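Local coordinates for protein glycoside hydrolase family 81 (PDB 6FOP) that probably hydrolyses beta-1,3-glucans such as laminarin, as a family 81 glycoside hydrolase of the Clostridium thermocellum cellulosome, at residues 228-233 against 243-248; 261-266 against 294-299. All blocks are in the same frame, centred on the assembly; numbering follows the deposited sequence.

Contact 1 (228-233 against 243-248)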
ATOM      1  N   THR A 228      -1.851   7.732  16.732  1.00 13.94           N
ATOM      2  CA  THR A 228      -1.390   6.431  16.270  1.00 13.99           C
ATOM      3  C   THR A 228      -0.125   6.654  15.425  1.00 14.18           C
ATOM      4  O   THR A 228      -0.062   7.600  14.616  1.00 15.60           O
ATOM      5  CB  THR A 228      -2.442   5.648  15.457  1.00 13.64           C
ATOM      6  OG1 THR A 228      -2.799   6.365  14.273  1.00 13.71           O
ATOM      7  CG2 THR A 228      -3.694   5.379  16.319  1.00 14.11           C
ATOM      8  N   LYS A 229       0.861   5.781  15.639  0.62 13.31           N
ATOM      9  CA  LYS A 229       2.187   5.919  15.017  0.62 14.01           C
ATOM     10  C   LYS A 229       2.782   4.587  14.655  0.62 14.64           C
ATOM     11  O   LYS A 229       2.753   3.643  15.457  0.62 15.45           O
ATOM     12  CB  LYS A 229       3.153   6.613  16.005  0.62 16.79           C
ATOM     13  CG  LYS A 229       2.843   8.066  16.317  0.62 21.10           C
ATOM     14  CD  LYS A 229       3.424   9.035  15.286  0.62 23.72           C
ATOM     15  CE  LYS A 229       2.655  10.356  15.239  0.62 24.57           C
ATOM     16  NZ  LYS A 229       1.405  10.148  14.417  0.62 21.97           N
ATOM     17  N   VAL A 230       3.405   4.537  13.472  1.00 14.22           N
ATOM     18  CA  VAL A 230       4.318   3.440  13.108  1.00 14.44           C
ATOM     19  C   VAL A 230       5.755   3.913  13.106  1.00 14.64           C
ATOM     20  O   VAL A 230       6.033   5.066  12.807  1.00 16.55           O
ATOM     21  CB  VAL A 230       3.987   2.785  11.779  1.00 16.51           C
ATOM     22  CG1 VAL A 230       2.603   2.166  11.860  1.00 19.00           C
ATOM     23  CG2 VAL A 230       4.123   3.755  10.596  1.00 16.66           C
ATOM     24  N   GLU A 231       6.650   2.989  13.458  1.00 14.28           N
ATOM     25  CA  GLU A 231       8.088   3.190  13.306  1.00 15.67           C
ATOM     26  C   GLU A 231       8.654   1.888  12.757  1.00 15.18           C
ATOM     27  O   GLU A 231       8.072   0.825  12.974  1.00 16.46           O
ATOM     28  CB  GLU A 231       8.766   3.484  14.640  1.00 19.17           C
ATOM     29  CG  GLU A 231       8.173   4.579  15.477  1.00 24.52           C
ATOM     30  CD  GLU A 231       8.652   4.407  16.910  1.00 32.50           C
ATOM     31  OE1 GLU A 231       7.999   3.696  17.742  1.00 41.35           O
ATOM     32  OE2 GLU A 231       9.737   4.902  17.167  1.00 35.83           O
ATOM     33  N   TRP A 232       9.771   1.963  12.041  1.00 14.27           N
ATOM     34  CA  TRP A 232      10.368   0.761  11.450  1.00 14.11           C
ATOM     35  C   TRP A 232      11.872   0.737  11.625  1.00 14.38           C
ATOM     36  O   TRP A 232      12.508   1.781  11.800  1.00 15.23           O
ATOM     37  CB  TRP A 232      10.024   0.628   9.960  1.00 14.95           C
ATOM     38  CG  TRP A 232      10.399   1.790   9.146  1.00 13.97           C
ATOM     39  CD1 TRP A 232      11.625   2.033   8.561  1.00 14.29           C
ATOM     40  CD2 TRP A 232       9.568   2.896   8.796  1.00 14.18           C
ATOM     41  NE1 TRP A 232      11.585   3.204   7.883  1.00 15.24           N
ATOM     42  CE2 TRP A 232      10.343   3.764   8.003  1.00 15.09           C
ATOM     43  CE3 TRP A 232       8.229   3.235   9.072  1.00 14.80           C
ATOM     44  CZ2 TRP A 232       9.835   4.961   7.502  1.00 15.25           C
ATOM     45  CZ3 TRP A 232       7.736   4.400   8.557  1.00 15.75           C
ATOM     46  CH2 TRP A 232       8.536   5.256   7.787  1.00 16.51           C
ATOM     47  N   SER A 233      12.419  -0.476  11.537  1.00 14.81           N
ATOM     48  CA  SER A 233      13.857  -0.677  11.606  0.72 15.71           C
ATOM     49  C   SER A 233      14.287  -1.861  10.749  1.00 15.89           C
ATOM     50  O   SER A 233      13.736  -2.958  10.906  1.00 15.66           O
ATOM     51  CB  SER A 233      14.272  -0.893  13.068  0.72 17.73           C
ATOM     52  OG  SER A 233      15.664  -1.137  13.145  0.72 21.01           O
ATOM     53  N   THR A 243       8.490  -3.518  12.517  1.00 13.86           N
ATOM     54  CA  THR A 243       7.573  -2.367  12.576  1.00 13.90           C
ATOM     55  C   THR A 243       6.891  -2.360  13.944  1.00 13.83           C
ATOM     56  O   THR A 243       6.403  -3.407  14.385  1.00 14.36           O
ATOM     57  CB  THR A 243       6.480  -2.446  11.502  1.00 13.77           C
ATOM     58  OG1 THR A 243       7.099  -2.672  10.222  1.00 13.77           O
ATOM     59  CG2 THR A 243       5.674  -1.146  11.445  1.00 14.63           C
ATOM     60  N   THR A 244       6.909  -1.202  14.600  1.00 13.12           N
ATOM     61  CA  THR A 244       6.201  -0.986  15.863  0.60 14.26           C
ATOM     62  C   THR A 244       4.974  -0.122  15.579  1.00 14.35           C
ATOM     63  O   THR A 244       5.064   0.851  14.839  1.00 16.56           O
ATOM     64  CB  THR A 244       7.161  -0.373  16.907  0.60 16.50           C
ATOM     65  OG1 THR A 244       8.262  -1.277  17.077  0.60 19.34           O
ATOM     66  CG2 THR A 244       6.514  -0.203  18.272  0.60 18.08           C
ATOM     67  N   PHE A 245       3.841  -0.525  16.163  1.00 13.51           N
ATOM     68  CA  PHE A 245       2.551   0.190  16.083  1.00 13.60           C
ATOM     69  C   PHE A 245       2.212   0.667  17.476  1.00 14.71           C
ATOM     70  O   PHE A 245       2.215  -0.148  18.397  1.00 16.05           O
ATOM     71  CB  PHE A 245       1.468  -0.760  15.598  1.00 13.46           C
ATOM     72  CG  PHE A 245       1.762  -1.329  14.231  1.00 13.59           C
ATOM     73  CD1 PHE A 245       2.578  -2.424  14.088  1.00 14.13           C
ATOM     74  CD2 PHE A 245       1.219  -0.754  13.104  1.00 14.47           C
ATOM     75  CE1 PHE A 245       2.865  -2.945  12.826  1.00 14.53           C
ATOM     76  CE2 PHE A 245       1.514  -1.257  11.837  1.00 16.05           C
ATOM     77  CZ  PHE A 245       2.346  -2.343  11.715  1.00 15.82           C
ATOM     78  N   THR A 246       1.971   1.967  17.634  1.00 13.35           N
ATOM     79  CA  THR A 246       1.699   2.549  18.965  1.00 13.86           C
ATOM     80  C   THR A 246       0.476   3.441  18.911  1.00 13.94           C
ATOM     81  O   THR A 246       0.359   4.298  18.042  1.00 14.73           O
ATOM     82  CB  THR A 246       2.918   3.341  19.471  1.00 15.55           C
ATOM     83  OG1 THR A 246       4.065   2.485  19.424  1.00 17.39           O
ATOM     84  CG2 THR A 246       2.711   3.819  20.903  1.00 17.01           C
ATOM     85  N   ALA A 247      -0.441   3.219  19.862  1.00 15.06           N
ATOM     86  CA  ALA A 247      -1.597   4.075  20.076  1.00 15.69           C
ATOM     87  C   ALA A 247      -1.381   4.823  21.379  1.00 15.86           C
ATOM     88  O   ALA A 247      -0.992   4.229  22.379  1.00 19.80           O
ATOM     89  CB  ALA A 247      -2.866   3.241  20.154  1.00 16.01           C
ATOM     90  N   GLU A 248      -1.616   6.119  21.353  1.00 14.67           N
ATOM     91  CA  GLU A 248      -1.636   6.943  22.548  1.00 15.60           C
ATOM     92  C   GLU A 248      -3.081   6.962  23.033  1.00 15.62           C
ATOM     93  O   GLU A 248      -3.973   7.213  22.241  1.00 15.35           O
ATOM     94  CB  GLU A 248      -1.196   8.364  22.196  1.00 17.00           C
ATOM     95  CG  GLU A 248      -1.245   9.373  23.308  1.00 21.09           C
ATOM     96  CD  GLU A 248      -1.012  10.778  22.769  1.00 24.80           C
ATOM     97  OE1 GLU A 248      -1.966  11.422  22.229  1.00 29.33           O
ATOM     98  OE2 GLU A 248       0.135  11.222  22.862  1.00 32.60           O
TER
HETATM   99  O   HOH W   1       5.302   3.014  17.023  1.00 17.01           O
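The antiparallel beta hairpin of strands 223-235 and 240-251 meets here through Lys-229 with Thr-246 and Glu-231 with Thr-244, two hydrogen-bonded pairs of the hairpin. Lys-229 N gives its proton to Thr-246 O at 2.9 Å, and Thr-246 N returns one to Lys-229 O. Glu-231 N bonds to Thr-244 O, and Thr-244 N to Glu-231 O at 2.8 Å. CA-H...O contacts fill the steps between, such as Val-230 CA to Thr-244 O at 3.2 Å.

On the face of Val-230 and Phe-245, these two side chains lie side by side and point the same way. Val-230 CG1, anti to its carbonyl carbon (chi1 -62°), approaches Phe-245 CD2 at 3.5 Å and meets the ring obliquely. The Phe-245 ring also stacks on Phe-296 of the next strand.

On the other face, a water links the strands. It is hydrogen-bonded to Glu-231 OE1 (2.9 Å), Lys-229 O (3.1 Å) and Thr-246 OG1 (2.8 Å). Lys-229 bends back, and its NZ bonds Thr-228 O and pairs with Asp-227. One buried face, with Val-230 and Phe-245, and one more polar face, with Lys-229, Glu-231, Thr-244 and Thr-246, are characteristic of a two-sided antiparallel hairpin whose one face packs inward.

Contact 2 (261-266 against 294-299)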
ATOM      1  N   LEU A 261      -6.516  -3.793  20.544  1.00 14.12           N
ATOM      2  CA  LEU A 261      -6.090  -3.614  19.132  1.00 13.57           C
ATOM      3  C   LEU A 261      -6.475  -4.879  18.354  1.00 13.64           C
ATOM      4  O   LEU A 261      -6.302  -5.989  18.844  1.00 15.60           O
ATOM      5  CB  LEU A 261      -4.605  -3.322  19.015  1.00 14.24           C
ATOM      6  CG  LEU A 261      -4.124  -2.059  19.724  1.00 14.93           C
ATOM      7  CD1 LEU A 261      -2.602  -2.009  19.638  1.00 16.51           C
ATOM      8  CD2 LEU A 261      -4.734  -0.829  19.070  1.00 16.13           C
ATOM      9  N   ALA A 262      -7.023  -4.659  17.175  1.00 13.32           N
ATOM     10  CA  ALA A 262      -7.409  -5.715  16.259  1.00 13.41           C
ATOM     11  C   ALA A 262      -6.324  -5.743  15.163  1.00 13.70           C
ATOM     12  O   ALA A 262      -6.028  -4.734  14.551  1.00 13.74           O
ATOM     13  CB  ALA A 262      -8.788  -5.451  15.657  1.00 14.31           C
ATOM     14  N   LEU A 263      -5.849  -6.953  14.871  1.00 13.24           N
ATOM     15  CA  LEU A 263      -4.755  -7.182  13.923  1.00 12.03           C
ATOM     16  C   LEU A 263      -5.241  -7.965  12.736  1.00 13.56           C
ATOM     17  O   LEU A 263      -5.965  -8.928  12.890  1.00 14.08           O
ATOM     18  CB  LEU A 263      -3.627  -7.980  14.596  1.00 12.82           C
ATOM     19  CG  LEU A 263      -2.609  -7.201  15.409  1.00 13.03           C
ATOM     20  CD1 LEU A 263      -3.227  -6.451  16.588  1.00 14.96           C
ATOM     21  CD2 LEU A 263      -1.521  -8.145  15.926  1.00 14.52           C
ATOM     22  N   TYR A 264      -4.828  -7.526  11.550  1.00 13.05           N
ATOM     23  CA  TYR A 264      -5.087  -8.270  10.333  1.00 12.84           C
ATOM     24  C   TYR A 264      -4.183  -9.507  10.240  1.00 13.16           C
ATOM     25  O   TYR A 264      -3.102  -9.548  10.873  1.00 13.64           O
ATOM     26  CB  TYR A 264      -4.782  -7.397   9.152  1.00 13.06           C
ATOM     27  CG  TYR A 264      -5.668  -6.199   8.901  1.00 13.14           C
ATOM     28  CD1 TYR A 264      -7.010  -6.347   8.569  1.00 13.08           C
ATOM     29  CD2 TYR A 264      -5.165  -4.896   8.995  1.00 12.04           C
ATOM     30  CE1 TYR A 264      -7.796  -5.247   8.247  1.00 13.01           C
ATOM     31  CE2 TYR A 264      -5.932  -3.800   8.637  1.00 11.87           C
ATOM     32  CZ  TYR A 264      -7.249  -3.966   8.287  1.00 12.39           C
ATOM     33  OH  TYR A 264      -7.954  -2.843   7.910  1.00 13.08           O
ATOM     34  N   PRO A 265      -4.555 -10.487   9.403  1.00 13.51           N
ATOM     35  CA  PRO A 265      -3.681 -11.655   9.222  1.00 13.35           C
ATOM     36  C   PRO A 265      -2.225 -11.354   8.867  1.00 13.45           C
ATOM     37  O   PRO A 265      -1.326 -12.026   9.388  1.00 14.14           O
ATOM     38  CB  PRO A 265      -4.375 -12.411   8.094  1.00 14.10           C
ATOM     39  CG  PRO A 265      -5.822 -12.109   8.318  1.00 14.11           C
ATOM     40  CD  PRO A 265      -5.836 -10.664   8.716  1.00 14.52           C
ATOM     41  N   HIS A 266      -1.967 -10.370   8.005  1.00 12.61           N
ATOM     42  CA  HIS A 266      -0.553 -10.096   7.698  1.00 13.08           C
ATOM     43  C   HIS A 266       0.248  -9.619   8.907  1.00 12.81           C
ATOM     44  O   HIS A 266       1.490  -9.624   8.867  1.00 14.45           O
ATOM     45  CB  HIS A 266      -0.400  -9.121   6.526  1.00 12.83           C
ATOM     46  CG  HIS A 266      -0.664  -7.704   6.894  1.00 13.08           C
ATOM     47  ND1 HIS A 266      -1.943  -7.207   6.988  1.00 13.78           N
ATOM     48  CD2 HIS A 266       0.168  -6.684   7.214  1.00 13.04           C
ATOM     49  CE1 HIS A 266      -1.889  -5.954   7.379  1.00 13.00           C
ATOM     50  NE2 HIS A 266      -0.620  -5.607   7.510  1.00 13.33           N
ATOM     51  N   THR A 294      -1.232  -0.984  24.168  1.00 16.21           N
ATOM     52  CA  THR A 294      -1.138   0.200  23.355  1.00 16.44           C
ATOM     53  C   THR A 294      -0.063   0.088  22.272  1.00 16.13           C
ATOM     54  O   THR A 294       0.084   1.015  21.496  1.00 17.56           O
ATOM     55  CB  THR A 294      -0.872   1.429  24.227  1.00 18.08           C
ATOM     56  OG1 THR A 294       0.276   1.186  25.042  1.00 21.98           O
ATOM     57  CG2 THR A 294      -2.109   1.718  25.069  1.00 20.11           C
ATOM     58  N   SER A 295       0.651  -1.037  22.203  1.00 15.78           N
ATOM     59  CA  SER A 295       1.618  -1.229  21.140  0.63 15.84           C
ATOM     60  C   SER A 295       1.860  -2.690  20.864  1.00 15.37           C
ATOM     61  O   SER A 295       1.649  -3.557  21.711  1.00 17.50           O
ATOM     62  CB  SER A 295       2.944  -0.536  21.461  0.63 16.93           C
ATOM     63  OG  SER A 295       3.587  -1.168  22.541  0.63 19.82           O
ATOM     64  N   PHE A 296       2.319  -2.944  19.643  1.00 14.80           N
ATOM     65  CA  PHE A 296       2.802  -4.259  19.249  1.00 14.64           C
ATOM     66  C   PHE A 296       3.794  -4.095  18.114  1.00 14.12           C
ATOM     67  O   PHE A 296       3.904  -3.029  17.518  1.00 14.38           O
ATOM     68  CB  PHE A 296       1.651  -5.201  18.850  1.00 14.80           C
ATOM     69  CG  PHE A 296       0.957  -4.838  17.570  1.00 14.58           C
ATOM     70  CD1 PHE A 296      -0.071  -3.918  17.551  1.00 15.74           C
ATOM     71  CD2 PHE A 296       1.307  -5.465  16.363  1.00 15.66           C
ATOM     72  CE1 PHE A 296      -0.737  -3.592  16.395  1.00 15.50           C
ATOM     73  CE2 PHE A 296       0.628  -5.158  15.206  1.00 15.59           C
ATOM     74  CZ  PHE A 296      -0.374  -4.196  15.215  1.00 15.66           C
ATOM     75  N   LYS A 297       4.475  -5.190  17.805  1.00 14.31           N
ATOM     76  CA  LYS A 297       5.376  -5.205  16.663  1.00 14.14           C
ATOM     77  C   LYS A 297       5.108  -6.361  15.736  1.00 14.24           C
ATOM     78  O   LYS A 297       4.555  -7.382  16.136  1.00 14.95           O
ATOM     79  CB  LYS A 297       6.836  -5.171  17.082  1.00 17.04           C
ATOM     80  CG  LYS A 297       7.394  -6.395  17.727  1.00 19.16           C
ATOM     81  CD  LYS A 297       8.860  -6.129  18.078  1.00 24.24           C
ATOM     82  CE  LYS A 297       9.559  -7.369  18.577  1.00 28.88           C
ATOM     83  NZ  LYS A 297      10.974  -7.053  18.927  1.00 32.04           N
ATOM     84  N   THR A 298       5.533  -6.170  14.487  1.00 13.96           N
ATOM     85  CA  THR A 298       5.645  -7.264  13.523  1.00 14.54           C
ATOM     86  C   THR A 298       7.111  -7.314  13.122  1.00 15.00           C
ATOM     87  O   THR A 298       7.801  -6.267  13.081  1.00 15.58           O
ATOM     88  CB  THR A 298       4.774  -7.036  12.274  1.00 14.30           C
ATOM     89  OG1 THR A 298       5.174  -5.826  11.615  1.00 14.81           O
ATOM     90  CG2 THR A 298       3.308  -6.980  12.619  1.00 14.13           C
ATOM     91  N   VAL A 299       7.569  -8.515  12.771  1.00 14.62           N
ATOM     92  CA  VAL A 299       8.948  -8.699  12.277  1.00 15.28           C
ATOM     93  C   VAL A 299       8.861  -9.628  11.069  1.00 15.91           C
ATOM     94  O   VAL A 299       8.361 -10.745  11.171  1.00 17.05           O
ATOM     95  CB  VAL A 299       9.900  -9.298  13.339  1.00 16.62           C
ATOM     96  CG1 VAL A 299      11.313  -9.379  12.768  1.00 17.88           C
ATOM     97  CG2 VAL A 299       9.919  -8.418  14.596  1.00 18.42           C
TER
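Phe-296, Leu-261 and Leu-263 carry this contact, which is wholly apolar between the two segments. The Phe-296 ring reaches from strand 295-301 toward strand 260-263.

Leu-263 comes tip to tip with Phe-296 and spreads its branch over one ring face. Its CD1 makes a CH-pi contact, 4.0 Å from the centroid of the Phe-296 ring and 20° off the ring normal. The other methyl, Leu-263 CD2, lies over the same face, toward the CE2-CD2 side, 3.7 Å from Phe-296 CE2. Leu-263 CG is 3.8 Å from Phe-296 CZ, so the whole isopropyl group rests on the ring.

Leu-261 takes the edge instead. Its CD1 lies in the ring plane, 3.8 Å from Phe-296 CD1. The same methyl touches the backbone just before the strand, 4.2 Å from Thr-294 C. The Phe-296 side chain also touches Ile-291 of strand 286-292.

The short strand segments run nearly parallel, at 16°, but their axes are 9.5 Å apart. That spacing suits side-chain contact and no backbone pairing. Alternate leucines of one strand meeting an aromatic ring of another are characteristic of the hydrophobic core between beta-sheets.

Overall arrangement
Along the chain both segments of contact 1 come before those of contact 2, and the centres of the two contacts lie 10 Å apart. Strand 240-251 of contact 1 is the middle strand of a three-stranded antiparallel sheet, with 223-235 on one side and 295-301 on the other. Contact 2 ties that last strand to strand 260-263, which belongs to a second three-stranded sheet with 286-292 and 280-283. The contacts also touch directly: Phe-245 N lies 2.8 Å from Phe-296 O, a probable hydrogen bond. Ala-247 and Thr-294 are paired by backbone as well. Contact 1 pairs two strands of the sheet, and contact 2 joins its third strand to the next sheet.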